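Local coordinates for protein GCN5-related N-acetyltransferase (Streptococcus suis, PDB 3G3S) that probably transfers an acetyl group from acetyl-CoA to an amine acceptor, at residues R95-F108 / Y218-K230. Residues are numbered along the deposited sequence; the frame is centred on the assembly and turned at random.
Sequences RFFTRYATKKDTEF and YPSWDAHTLTSLK. With CAC (cacodylate ion), chain D; EDO (1,2-ethanediol), chain F.
Y100 and A223 form an antiparallel hydrogen-bonded pair, Y100 N to A223 O (2.9 Å) and A223 N to Y100 O (2.8 Å), joining strand 94-102 to strand 218-223 within the GNAT sheet. On their side of the sheet, L226 CD2 lies over one face of the Y100 ring, while L229 CD2 reaches Y100 CB at 4.0 Å, seating helix 226-235 against the strand. R99 takes the other side. A bend at chi3 (57°) turns its guanidinium back so that NH2 meets D222 OD2 at 3.0 Å, a nearly straight salt bridge (169°) in the guanidinium plane, approaching OD2 on its anti side and 22° out of the carboxylate plane; Y243 OH bonds both R99 NE and that OD2. R99 NH1 adds a weak, bent bond to H224 ND1. H224 N and S228 OG both donate to O1 of a cacodylate, probably from the crystallisation liquor, whose methyl C1 sits over the W221 ring. Where the strands part, T102 OG1 donates to W221 O (2.7 Å) and K104 NZ to S220 OG (2.7 Å), which E186 also holds. T106 OG1 bonds Y218 OH from the ring edge, in plane. Side-chain bonds thus continue the strand pairing where direct backbone pairing lapses.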
loop_
_atom_site.group_PDB
_atom_site.type_symbol
_atom_site.label_atom_id
_atom_site.label_comp_id
_atom_site.label_asym_id
_atom_site.label_seq_id
_atom_site.Cartn_x
_atom_site.Cartn_y
_atom_site.Cartn_z
ATOM N N ARG A 95 12.435 -31.239 5.617
ATOM C CA ARG A 95 13.770 -31.184 5.028
ATOM C C ARG A 95 14.281 -29.773 5.292
ATOM O O ARG A 95 13.618 -28.813 4.928
ATOM C CB ARG A 95 13.760 -31.413 3.512
ATOM C CG ARG A 95 15.170 -31.318 2.814
ATOM C CD ARG A 95 15.107 -31.455 1.269
ATOM N NE ARG A 95 14.659 -30.251 0.524
ATOM C CZ ARG A 95 15.467 -29.317 -0.010
ATOM N NH1 ARG A 95 16.795 -29.399 0.102
ATOM N NH2 ARG A 95 14.952 -28.275 -0.678
ATOM N N PHE A 96 15.450 -29.685 5.902
ATOM C CA PHE A 96 16.090 -28.450 6.249
ATOM C C PHE A 96 17.035 -28.108 5.133
ATOM O O PHE A 96 17.732 -28.976 4.673
ATOM C CB PHE A 96 16.881 -28.640 7.550
ATOM C CG PHE A 96 17.839 -27.514 7.866
ATOM C CD1 PHE A 96 17.352 -26.263 8.275
ATOM C CD2 PHE A 96 19.222 -27.708 7.772
ATOM C CE1 PHE A 96 18.213 -25.227 8.574
ATOM C CE2 PHE A 96 20.099 -26.683 8.082
ATOM C CZ PHE A 96 19.594 -25.437 8.487
ATOM N N PHE A 97 17.057 -26.850 4.702
ATOM C CA PHE A 97 17.964 -26.425 3.631
ATOM C C PHE A 97 18.192 -24.921 3.716
ATOM O O PHE A 97 17.554 -24.244 4.527
ATOM C CB PHE A 97 17.466 -26.863 2.232
ATOM C CG PHE A 97 16.219 -26.164 1.767
ATOM C CD1 PHE A 97 14.988 -26.546 2.227
ATOM C CD2 PHE A 97 16.279 -25.135 0.853
ATOM C CE1 PHE A 97 13.861 -25.940 1.789
ATOM C CE2 PHE A 97 15.147 -24.498 0.426
ATOM C CZ PHE A 97 13.923 -24.897 0.899
ATOM N N THR A 98 19.117 -24.427 2.889
ATOM C CA THR A 98 19.536 -23.035 2.890
ATOM C C THR A 98 19.198 -22.328 1.608
ATOM O O THR A 98 19.418 -22.866 0.524
ATOM C CB THR A 98 21.061 -22.915 3.100
ATOM O OG1 THR A 98 21.407 -23.553 4.339
ATOM C CG2 THR A 98 21.513 -21.441 3.142
ATOM N N ARG A 99 18.578 -21.158 1.756
ATOM C CA ARG A 99 18.247 -20.278 0.647
ATOM C C ARG A 99 19.131 -19.060 0.840
ATOM O O ARG A 99 19.728 -18.887 1.911
ATOM C CB ARG A 99 16.772 -19.902 0.635
ATOM C CG ARG A 99 15.856 -21.044 0.206
ATOM C CD ARG A 99 14.374 -20.646 0.252
ATOM N NE ARG A 99 14.064 -19.467 -0.565
ATOM C CZ ARG A 99 13.526 -19.482 -1.768
ATOM N NH1 ARG A 99 13.241 -20.613 -2.385
ATOM N NH2 ARG A 99 13.277 -18.345 -2.378
ATOM N N TYR A 100 19.226 -18.242 -0.210
ATOM C CA TYR A 100 20.124 -17.097 -0.211
ATOM C C TYR A 100 19.379 -15.822 -0.596
ATOM O O TYR A 100 18.911 -15.669 -1.719
ATOM C CB TYR A 100 21.319 -17.372 -1.161
ATOM C CG TYR A 100 22.061 -18.650 -0.758
ATOM C CD1 TYR A 100 21.636 -19.877 -1.224
ATOM C CD2 TYR A 100 23.160 -18.628 0.124
ATOM C CE1 TYR A 100 22.255 -21.067 -0.845
ATOM C CE2 TYR A 100 23.795 -19.826 0.502
ATOM C CZ TYR A 100 23.315 -21.036 0.017
ATOM O OH TYR A 100 23.904 -22.224 0.333
ATOM N N ALA A 101 19.290 -14.908 0.363
ATOM C CA ALA A 101 18.661 -13.644 0.158
ATOM C C ALA A 101 19.679 -12.758 -0.560
ATOM O O ALA A 101 20.869 -12.910 -0.359
ATOM C CB ALA A 101 18.314 -13.034 1.478
ATOM N N THR A 102 19.183 -11.826 -1.338
ATOM C CA THR A 102 20.050 -10.857 -2.018
ATOM C C THR A 102 19.677 -9.461 -1.520
ATOM O O THR A 102 18.589 -9.236 -0.992
ATOM C CB THR A 102 19.940 -10.969 -3.565
ATOM O OG1 THR A 102 18.656 -10.513 -4.018
ATOM C CG2 THR A 102 20.197 -12.427 -4.035
ATOM N N LYS A 103 20.616 -8.525 -1.670
ATOM C CA LYS A 103 20.419 -7.154 -1.260
ATOM C C LYS A 103 19.371 -6.559 -2.169
ATOM O O LYS A 103 19.319 -6.896 -3.352
ATOM C CB LYS A 103 21.738 -6.378 -1.344
ATOM C CG LYS A 103 22.774 -6.888 -0.368
ATOM C CD LYS A 103 23.990 -5.967 -0.256
ATOM C CE LYS A 103 24.999 -6.542 0.738
ATOM N NZ LYS A 103 26.227 -5.710 0.878
ATOM N N LYS A 104 18.530 -5.688 -1.616
ATOM C CA LYS A 104 17.469 -5.034 -2.372
ATOM C C LYS A 104 17.842 -3.679 -2.968
ATOM O O LYS A 104 16.965 -2.992 -3.480
ATOM C CB LYS A 104 16.227 -4.879 -1.498
ATOM C CG LYS A 104 15.735 -6.213 -0.897
ATOM C CD LYS A 104 15.507 -7.245 -1.977
ATOM C CE LYS A 104 15.251 -8.656 -1.442
ATOM N NZ LYS A 104 15.334 -9.633 -2.600
ATOM N N ASP A 105 19.116 -3.313 -2.918
ATOM C CA ASP A 105 19.610 -2.018 -3.466
ATOM C C ASP A 105 20.454 -2.190 -4.734
ATOM O O ASP A 105 21.390 -1.416 -5.005
ATOM C CB ASP A 105 20.444 -1.289 -2.400
ATOM C CG ASP A 105 21.657 -2.083 -1.963
ATOM O OD1 ASP A 105 21.879 -3.195 -2.486
ATOM O OD2 ASP A 105 22.391 -1.594 -1.077
ATOM N N THR A 106 20.092 -3.182 -5.521
ATOM C CA THR A 106 20.829 -3.579 -6.701
ATOM C C THR A 106 21.075 -2.486 -7.724
ATOM O O THR A 106 20.167 -1.769 -8.103
ATOM C CB THR A 106 20.046 -4.672 -7.423
ATOM O OG1 THR A 106 19.506 -5.562 -6.447
ATOM C CG2 THR A 106 20.929 -5.422 -8.361
ATOM N N GLU A 107 22.316 -2.395 -8.184
ATOM C CA GLU A 107 22.673 -1.516 -9.282
ATOM C C GLU A 107 22.820 -2.440 -10.477
ATOM O O GLU A 107 23.739 -3.238 -10.513
ATOM C CB GLU A 107 24.007 -0.788 -9.014
ATOM C CG GLU A 107 24.010 0.213 -7.858
ATOM C CD GLU A 107 25.433 0.712 -7.510
ATOM O OE1 GLU A 107 26.295 0.814 -8.420
ATOM O OE2 GLU A 107 25.679 1.005 -6.317
ATOM N N PHE A 108 21.907 -2.357 -11.430
ATOM C CA PHE A 108 21.958 -3.185 -12.638
ATOM C C PHE A 108 22.747 -2.515 -13.758
ATOM O O PHE A 108 22.697 -1.309 -13.900
ATOM C CB PHE A 108 20.552 -3.467 -13.154
ATOM C CG PHE A 108 19.743 -4.314 -12.225
ATOM C CD1 PHE A 108 20.045 -5.654 -12.073
ATOM C CD2 PHE A 108 18.688 -3.778 -11.502
ATOM C CE1 PHE A 108 19.312 -6.444 -11.214
ATOM C CE2 PHE A 108 17.949 -4.575 -10.636
ATOM C CZ PHE A 108 18.261 -5.897 -10.498
ATOM N N TYR A 218 10.932 -2.796 -9.026
ATOM C CA TYR A 218 12.153 -3.448 -8.568
ATOM C C TYR A 218 12.009 -4.945 -8.789
ATOM O O TYR A 218 11.011 -5.541 -8.330
ATOM C CB TYR A 218 12.455 -3.192 -7.096
ATOM C CG TYR A 218 13.656 -3.972 -6.645
ATOM C CD1 TYR A 218 14.923 -3.620 -7.082
ATOM C CD2 TYR A 218 13.542 -5.102 -5.822
ATOM C CE1 TYR A 218 16.042 -4.343 -6.718
ATOM C CE2 TYR A 218 14.676 -5.824 -5.440
ATOM C CZ TYR A 218 15.932 -5.424 -5.904
ATOM O OH TYR A 218 17.064 -6.108 -5.556
ATOM N N PRO A 219 12.934 -5.562 -9.552
ATOM C CA PRO A 219 12.928 -7.003 -9.761
ATOM C C PRO A 219 13.710 -7.711 -8.663
ATOM O O PRO A 219 14.935 -7.713 -8.640
ATOM C CB PRO A 219 13.607 -7.158 -11.121
ATOM C CG PRO A 219 14.534 -5.986 -11.203
ATOM C CD PRO A 219 14.011 -4.907 -10.331
ATOM N N SER A 220 12.993 -8.295 -7.708
ATOM C CA SER A 220 13.658 -8.991 -6.593
ATOM C C SER A 220 14.086 -10.410 -6.893
ATOM O O SER A 220 13.378 -11.142 -7.613
ATOM C CB SER A 220 12.694 -9.082 -5.392
ATOM O OG SER A 220 13.253 -9.847 -4.356
ATOM N N TRP A 221 15.199 -10.824 -6.299
ATOM C CA TRP A 221 15.684 -12.205 -6.405
ATOM C C TRP A 221 15.926 -12.793 -5.013
ATOM O O TRP A 221 16.604 -12.188 -4.170
ATOM C CB TRP A 221 16.983 -12.264 -7.190
ATOM C CG TRP A 221 17.372 -13.611 -7.697
ATOM C CD1 TRP A 221 17.877 -14.657 -6.978
ATOM C CD2 TRP A 221 17.367 -14.036 -9.054
ATOM N NE1 TRP A 221 18.164 -15.714 -7.796
ATOM C CE2 TRP A 221 17.867 -15.369 -9.081
ATOM C CE3 TRP A 221 16.976 -13.434 -10.255
ATOM C CZ2 TRP A 221 17.959 -16.111 -10.254
ATOM C CZ3 TRP A 221 17.082 -14.179 -11.437
ATOM C CH2 TRP A 221 17.573 -15.503 -11.418
ATOM N N ASP A 222 15.370 -13.971 -4.768
ATOM C CA ASP A 222 15.596 -14.680 -3.531
ATOM C C ASP A 222 15.949 -16.097 -4.007
ATOM O O ASP A 222 15.118 -16.814 -4.547
ATOM C CB ASP A 222 14.369 -14.633 -2.641
ATOM C CG ASP A 222 14.659 -14.964 -1.219
ATOM O OD1 ASP A 222 15.386 -14.217 -0.542
ATOM O OD2 ASP A 222 14.038 -15.948 -0.727
ATOM N N ALA A 223 17.216 -16.461 -3.856
ATOM C CA ALA A 223 17.766 -17.674 -4.431
ATOM C C ALA A 223 17.382 -18.949 -3.682
ATOM O O ALA A 223 17.688 -19.097 -2.509
ATOM C CB ALA A 223 19.289 -17.551 -4.521
ATOM N N HIS A 224 16.772 -19.888 -4.396
ATOM C CA HIS A 224 16.395 -21.171 -3.815
ATOM C C HIS A 224 17.593 -22.081 -3.601
ATOM O O HIS A 224 17.568 -22.961 -2.743
ATOM C CB HIS A 224 15.388 -21.883 -4.707
ATOM C CG HIS A 224 14.813 -23.131 -4.099
ATOM N ND1 HIS A 224 14.126 -23.131 -2.902
ATOM C CD2 HIS A 224 14.781 -24.412 -4.549
ATOM C CE1 HIS A 224 13.697 -24.355 -2.638
ATOM N NE2 HIS A 224 14.082 -25.154 -3.623
ATOM N N THR A 225 18.654 -21.854 -4.376
ATOM C CA THR A 225 19.862 -22.666 -4.323
ATOM C C THR A 225 21.096 -21.812 -4.602
ATOM O O THR A 225 20.994 -20.694 -5.095
ATOM C CB THR A 225 19.826 -23.685 -5.425
ATOM O OG1 THR A 225 19.706 -22.985 -6.666
ATOM C CG2 THR A 225 18.631 -24.639 -5.273
ATOM N N LEU A 226 22.260 -22.356 -4.298
ATOM C CA LEU A 226 23.513 -21.691 -4.613
ATOM C C LEU A 226 23.618 -21.422 -6.115
ATOM O O LEU A 226 24.136 -20.379 -6.539
ATOM C CB LEU A 226 24.708 -22.544 -4.161
ATOM C CG LEU A 226 25.269 -22.317 -2.776
ATOM C CD1 LEU A 226 26.087 -23.529 -2.314
ATOM C CD2 LEU A 226 26.099 -21.015 -2.776
ATOM N N THR A 227 23.142 -22.369 -6.919
ATOM C CA THR A 227 23.165 -22.232 -8.351
ATOM C C THR A 227 22.363 -21.012 -8.749
ATOM O O THR A 227 22.770 -20.229 -9.619
ATOM C CB THR A 227 22.579 -23.494 -9.014
ATOM O OG1 THR A 227 23.473 -24.573 -8.779
ATOM C CG2 THR A 227 22.405 -23.341 -10.504
ATOM N N SER A 228 21.213 -20.850 -8.108
ATOM C CA SER A 228 20.373 -19.710 -8.375
ATOM C C SER A 228 21.049 -18.421 -7.934
ATOM O O SER A 228 20.888 -17.388 -8.593
ATOM C CB SER A 228 19.039 -19.837 -7.657
ATOM O OG SER A 228 18.307 -18.665 -7.895
ATOM N N LEU A 229 21.805 -18.482 -6.838
ATOM C CA LEU A 229 22.497 -17.312 -6.333
ATOM C C LEU A 229 23.533 -16.881 -7.346
ATOM O O LEU A 229 23.616 -15.689 -7.677
ATOM C CB LEU A 229 23.167 -17.574 -4.985
ATOM C CG LEU A 229 24.059 -16.434 -4.485
ATOM C CD1 LEU A 229 23.262 -15.133 -4.318
ATOM C CD2 LEU A 229 24.739 -16.842 -3.220
ATOM N N LYS A 230 24.301 -17.860 -7.838
ATOM C CA LYS A 230 25.370 -17.572 -8.813
ATOM C C LYS A 230 24.837 -16.940 -10.085
ATOM O O LYS A 230 25.501 -16.092 -10.664
ATOM C CB LYS A 230 26.199 -18.821 -9.108
ATOM C CG LYS A 230 27.103 -19.243 -7.937
HETATM AS AS CAC D . 14.566 -18.230 -7.761
HETATM O O1 CAC D . 15.861 -19.247 -7.084
HETATM O O2 CAC D . 13.443 -17.866 -6.479
HETATM C C1 CAC D . 15.071 -16.561 -8.682
HETATM C C2 CAC D . 13.544 -19.125 -9.205
HETATM C C1 EDO F . 9.858 -17.498 -5.635
HETATM O O1 EDO F . 10.747 -18.328 -6.390
HETATM C C2 EDO F . 10.563 -16.885 -4.433
HETATM O O2 EDO F . 11.979 -16.843 -4.650
HETATM O O HOH W 1 19.364 -24.693 -1.271
HETATM O O HOH W 2 16.249 -11.764 -0.947
HETATM O O HOH W 3 16.776 -8.796 -4.639
#